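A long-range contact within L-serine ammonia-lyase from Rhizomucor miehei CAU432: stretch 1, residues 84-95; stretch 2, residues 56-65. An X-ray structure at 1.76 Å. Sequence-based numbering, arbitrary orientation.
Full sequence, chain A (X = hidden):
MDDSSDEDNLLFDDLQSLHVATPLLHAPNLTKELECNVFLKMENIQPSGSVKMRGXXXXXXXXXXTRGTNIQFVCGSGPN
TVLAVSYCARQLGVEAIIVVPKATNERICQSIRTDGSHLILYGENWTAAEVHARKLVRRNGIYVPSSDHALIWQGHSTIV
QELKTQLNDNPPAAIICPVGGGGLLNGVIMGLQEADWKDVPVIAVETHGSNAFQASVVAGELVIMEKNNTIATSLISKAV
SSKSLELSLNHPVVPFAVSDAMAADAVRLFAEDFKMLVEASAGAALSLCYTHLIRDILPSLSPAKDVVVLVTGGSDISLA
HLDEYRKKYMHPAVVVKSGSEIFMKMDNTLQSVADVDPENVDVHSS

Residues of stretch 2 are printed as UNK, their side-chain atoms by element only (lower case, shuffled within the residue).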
# COMPACT_ATOMS: atom_id res chain seq x y z
N ALA A 84 11.71 -0.60 -1.07
CA ALA A 84 11.56 -1.76 -1.93
C ALA A 84 12.58 -1.70 -3.05
O ALA A 84 13.23 -2.70 -3.36
CB ALA A 84 10.15 -1.85 -2.50
N VAL A 85 12.75 -0.52 -3.64
CA VAL A 85 13.73 -0.34 -4.73
C VAL A 85 15.14 -0.63 -4.19
O VAL A 85 15.92 -1.35 -4.83
CB VAL A 85 13.64 1.06 -5.34
CG1 VAL A 85 14.79 1.33 -6.32
CG2 VAL A 85 12.30 1.20 -6.08
N SER A 86 15.46 -0.07 -3.02
CA SER A 86 16.79 -0.28 -2.40
C SER A 86 17.07 -1.77 -2.18
O SER A 86 18.15 -2.30 -2.57
CB SER A 86 16.90 0.53 -1.10
OG SER A 86 18.21 0.48 -0.54
N TYR A 87 16.10 -2.47 -1.61
CA TYR A 87 16.19 -3.91 -1.41
C TYR A 87 16.37 -4.67 -2.72
O TYR A 87 17.25 -5.52 -2.82
CB TYR A 87 14.99 -4.43 -0.64
CG TYR A 87 14.99 -5.92 -0.50
CD1 TYR A 87 14.35 -6.72 -1.44
CD2 TYR A 87 15.69 -6.54 0.54
CE1 TYR A 87 14.36 -8.09 -1.33
CE2 TYR A 87 15.71 -7.93 0.65
CZ TYR A 87 15.05 -8.69 -0.28
OH TYR A 87 15.05 -10.07 -0.19
N CYS A 88 15.53 -4.39 -3.71
CA CYS A 88 15.61 -5.10 -5.01
C CYS A 88 16.95 -4.84 -5.72
O CYS A 88 17.51 -5.74 -6.34
CB CYS A 88 14.45 -4.68 -5.94
SG CYS A 88 12.84 -5.25 -5.33
N ALA A 89 17.47 -3.62 -5.61
CA ALA A 89 18.68 -3.28 -6.33
C ALA A 89 19.80 -4.12 -5.73
O ALA A 89 20.61 -4.70 -6.46
CB ALA A 89 18.97 -1.80 -6.20
N ARG A 90 19.83 -4.20 -4.40
CA ARG A 90 20.86 -5.04 -3.75
C ARG A 90 20.73 -6.53 -4.17
O ARG A 90 21.74 -7.19 -4.46
CB ARG A 90 20.88 -4.85 -2.23
CG ARG A 90 21.76 -5.87 -1.50
CD ARG A 90 21.90 -5.64 -0.00
NE ARG A 90 20.64 -5.77 0.76
CZ ARG A 90 20.20 -6.88 1.35
NH1 ARG A 90 19.04 -6.86 2.02
NH2 ARG A 90 20.90 -8.01 1.27
N GLN A 91 19.50 -7.05 -4.22
CA GLN A 91 19.27 -8.47 -4.58
C GLN A 91 19.62 -8.75 -6.03
O GLN A 91 20.15 -9.81 -6.35
CB GLN A 91 17.81 -8.88 -4.36
CG GLN A 91 17.39 -8.98 -2.90
CD GLN A 91 18.29 -9.89 -2.10
OE1 GLN A 91 18.36 -11.08 -2.36
NE2 GLN A 91 18.99 -9.32 -1.12
N LEU A 92 19.34 -7.77 -6.89
CA LEU A 92 19.58 -7.90 -8.33
C LEU A 92 21.00 -7.50 -8.78
O LEU A 92 21.36 -7.71 -9.94
CB LEU A 92 18.53 -7.11 -9.13
CG LEU A 92 17.09 -7.59 -8.88
CD1 LEU A 92 16.08 -6.56 -9.40
CD2 LEU A 92 16.84 -8.97 -9.49
N GLY A 93 21.79 -6.94 -7.87
CA GLY A 93 23.14 -6.46 -8.19
C GLY A 93 23.18 -5.22 -9.08
O GLY A 93 24.01 -5.14 -10.01
N VAL A 94 22.30 -4.26 -8.82
CA VAL A 94 22.13 -3.08 -9.66
C VAL A 94 22.31 -1.83 -8.81
O VAL A 94 22.02 -1.85 -7.62
CB VAL A 94 20.74 -3.13 -10.35
CG1 VAL A 94 20.13 -1.77 -10.52
CG2 VAL A 94 20.84 -3.87 -11.68
N GLU A 95 22.83 -0.77 -9.42
CA GLU A 95 22.90 0.55 -8.77
C GLU A 95 21.53 1.17 -8.48
O GLU A 95 20.62 1.11 -9.31
CB GLU A 95 23.69 1.50 -9.67
CG GLU A 95 24.47 2.59 -8.96
CD GLU A 95 25.83 2.82 -9.61
OE1 GLU A 95 25.88 3.00 -10.85
OE2 GLU A 95 26.85 2.80 -8.89
N UNK A 56 6.62 -3.50 -6.74
CA UNK A 56 7.92 -2.92 -7.06
C UNK A 56 8.92 -4.01 -7.40
O UNK A 56 9.71 -3.86 -8.34
c UNK A 56 7.39 -0.87 -5.67
c UNK A 56 7.03 -0.04 -6.88
c UNK A 56 9.82 -1.40 -6.28
c UNK A 56 8.43 -1.97 -5.95
N UNK A 57 8.85 -5.14 -6.68
CA UNK A 57 9.63 -6.34 -6.99
C UNK A 57 9.46 -6.80 -8.43
O UNK A 57 10.43 -7.09 -9.11
N UNK A 58 8.21 -6.82 -8.90
CA UNK A 58 7.92 -7.26 -10.26
C UNK A 58 8.50 -6.31 -11.30
O UNK A 58 9.04 -6.75 -12.33
c UNK A 58 6.42 -7.36 -10.46
N UNK A 59 8.35 -4.99 -11.06
CA UNK A 59 8.87 -3.97 -11.95
C UNK A 59 10.40 -4.08 -12.04
O UNK A 59 10.97 -4.12 -13.15
c UNK A 59 9.87 0.68 -13.87
c UNK A 59 8.13 -0.88 -13.28
c UNK A 59 8.45 -2.58 -11.46
c UNK A 59 10.22 -0.93 -12.12
c UNK A 59 8.59 0.19 -14.06
c UNK A 59 10.69 0.13 -12.90
c UNK A 59 8.95 -1.45 -12.31
N UNK A 60 11.04 -4.14 -10.88
CA UNK A 60 12.51 -4.18 -10.83
C UNK A 60 13.11 -5.43 -11.48
O UNK A 60 14.09 -5.34 -12.24
s UNK A 60 12.75 -2.34 -8.79
c UNK A 60 13.02 -4.01 -9.42
N UNK A 61 12.49 -6.58 -11.18
CA UNK A 61 12.89 -7.87 -11.74
C UNK A 61 12.83 -7.85 -13.27
O UNK A 61 13.80 -8.20 -13.94
c UNK A 61 12.17 -11.07 -12.64
o UNK A 61 14.20 -14.13 -12.38
c UNK A 61 13.66 -12.88 -12.12
c UNK A 61 14.09 -12.22 -10.99
c UNK A 61 12.58 -10.39 -11.49
c UNK A 61 12.71 -12.32 -12.96
c UNK A 61 12.03 -9.01 -11.17
c UNK A 61 13.55 -10.97 -10.69
N UNK A 62 11.70 -7.39 -13.81
CA UNK A 62 11.52 -7.28 -15.24
C UNK A 62 12.47 -6.27 -15.88
O UNK A 62 12.98 -6.52 -16.99
c UNK A 62 10.05 -6.97 -15.58
c UNK A 62 9.73 -7.08 -17.07
n UNK A 62 10.98 -8.34 -18.73
c UNK A 62 10.18 -8.41 -17.68
o UNK A 62 9.80 -9.48 -17.22
N UNK A 63 12.72 -5.15 -15.21
CA UNK A 63 13.66 -4.17 -15.73
C UNK A 63 15.03 -4.80 -15.95
O UNK A 63 15.67 -4.55 -16.98
c UNK A 63 13.77 -2.95 -14.82
N UNK A 64 15.48 -5.58 -14.97
CA UNK A 64 16.79 -6.22 -15.08
C UNK A 64 16.78 -7.33 -16.15
O UNK A 64 17.74 -7.45 -16.92
c UNK A 64 18.58 -7.58 -13.92
c UNK A 64 17.32 -6.73 -13.72
c UNK A 64 17.63 -5.56 -12.80
N UNK A 65 15.69 -8.08 -16.25
CA UNK A 65 15.58 -9.12 -17.30
C UNK A 65 15.69 -8.49 -18.69
O UNK A 65 16.32 -9.04 -19.59
n UNK A 65 16.10 -12.12 -15.48
o UNK A 65 14.75 -12.92 -17.09
c UNK A 65 14.12 -10.85 -16.07
c UNK A 65 14.24 -9.86 -17.21
c UNK A 65 15.02 -12.05 -16.26

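Position 56 carries four side-chain carbons, forked at the first, with one arm two carbons long. A carbon of the fork lies 3.8 Å from Ala-84 CB and 3.6 Å from Val-85 CG2. A branched, purely aliphatic chain of this shape is isoleucine, and Ile-56 suits this buried site, where its apolar branch packs against Ala-84 and Val-85; the atom making both contacts is CG2.

Position 57 has no side-chain atoms, and its CA lies 3.8 Å from the SG of Cys-88. It is therefore glycine, Gly-57. An ideal CB would lie 4.3 Å from that sulfur, no clash in itself; the close contact is simply sulfur against bare backbone.

Position 58 has a single carbon, pointing away from stretch 1: Ala-58, a good helix former that plays no part in the contact. Position 59 bears one carbon and then a ring of six carbons without a heteroatom. This is Phe-59, buried but out of reach of stretch 1, its apolar ring suited to the interior.

Position 60 shows one carbon followed by one sulfur. Its CB points toward stretch 1 and packs 3.8 Å from Cys-88 CB and 4.0 Å from Leu-92 CD1. The sulfur identifies cysteine, and the compact Cys-60 fits a buried place between the helices.

At position 61 one carbon leads to a six-carbon ring bearing an oxygen, and Leu-92 CD2 approaches that ring obliquely, 4.0 Å from its nearest carbon. This is tyrosine, Tyr-61, the carbon being CD2; the ring supplies apolar surface at the margin of the contact, while its hydroxyl lies well beyond the leucine.

Position 62 has three carbons, the third carrying oxygen and nitrogen: Gln-62, whose CA-to-CB bond points away from stretch 1 and whose polar amide has no contact with it. Position 63 has one carbon, too distant to touch: Ala-63, a good helix former whose small side chain sits easily at this partly exposed position.

At position 64 one carbon carries two more, one of which lies 3.9 Å from Leu-92 CD1 and 3.8 Å from Val-94 CG2. This is valine, Val-64, its short branched chain meeting both through CG2. Position 65 again has three carbons ending in oxygen and nitrogen: Gln-65, exposed and out of reach, where an amide is at ease.

The contact works by apolar packing, with no hydrogen bond between the stretches. Two helices running in broadly the same direction, 36° apart, approach to 9.6 Å between axes. Ala-84, Cys-88 and Leu-92, spaced four residues apart, present one helical face to Ile-56, Cys-60 and Val-64, spaced likewise. Beyond the helix, Gly-93 adopts positive phi, and Val-94 extends the packing onto Val-64.

Stretch 2 56-65: IGAFCYQAVQ
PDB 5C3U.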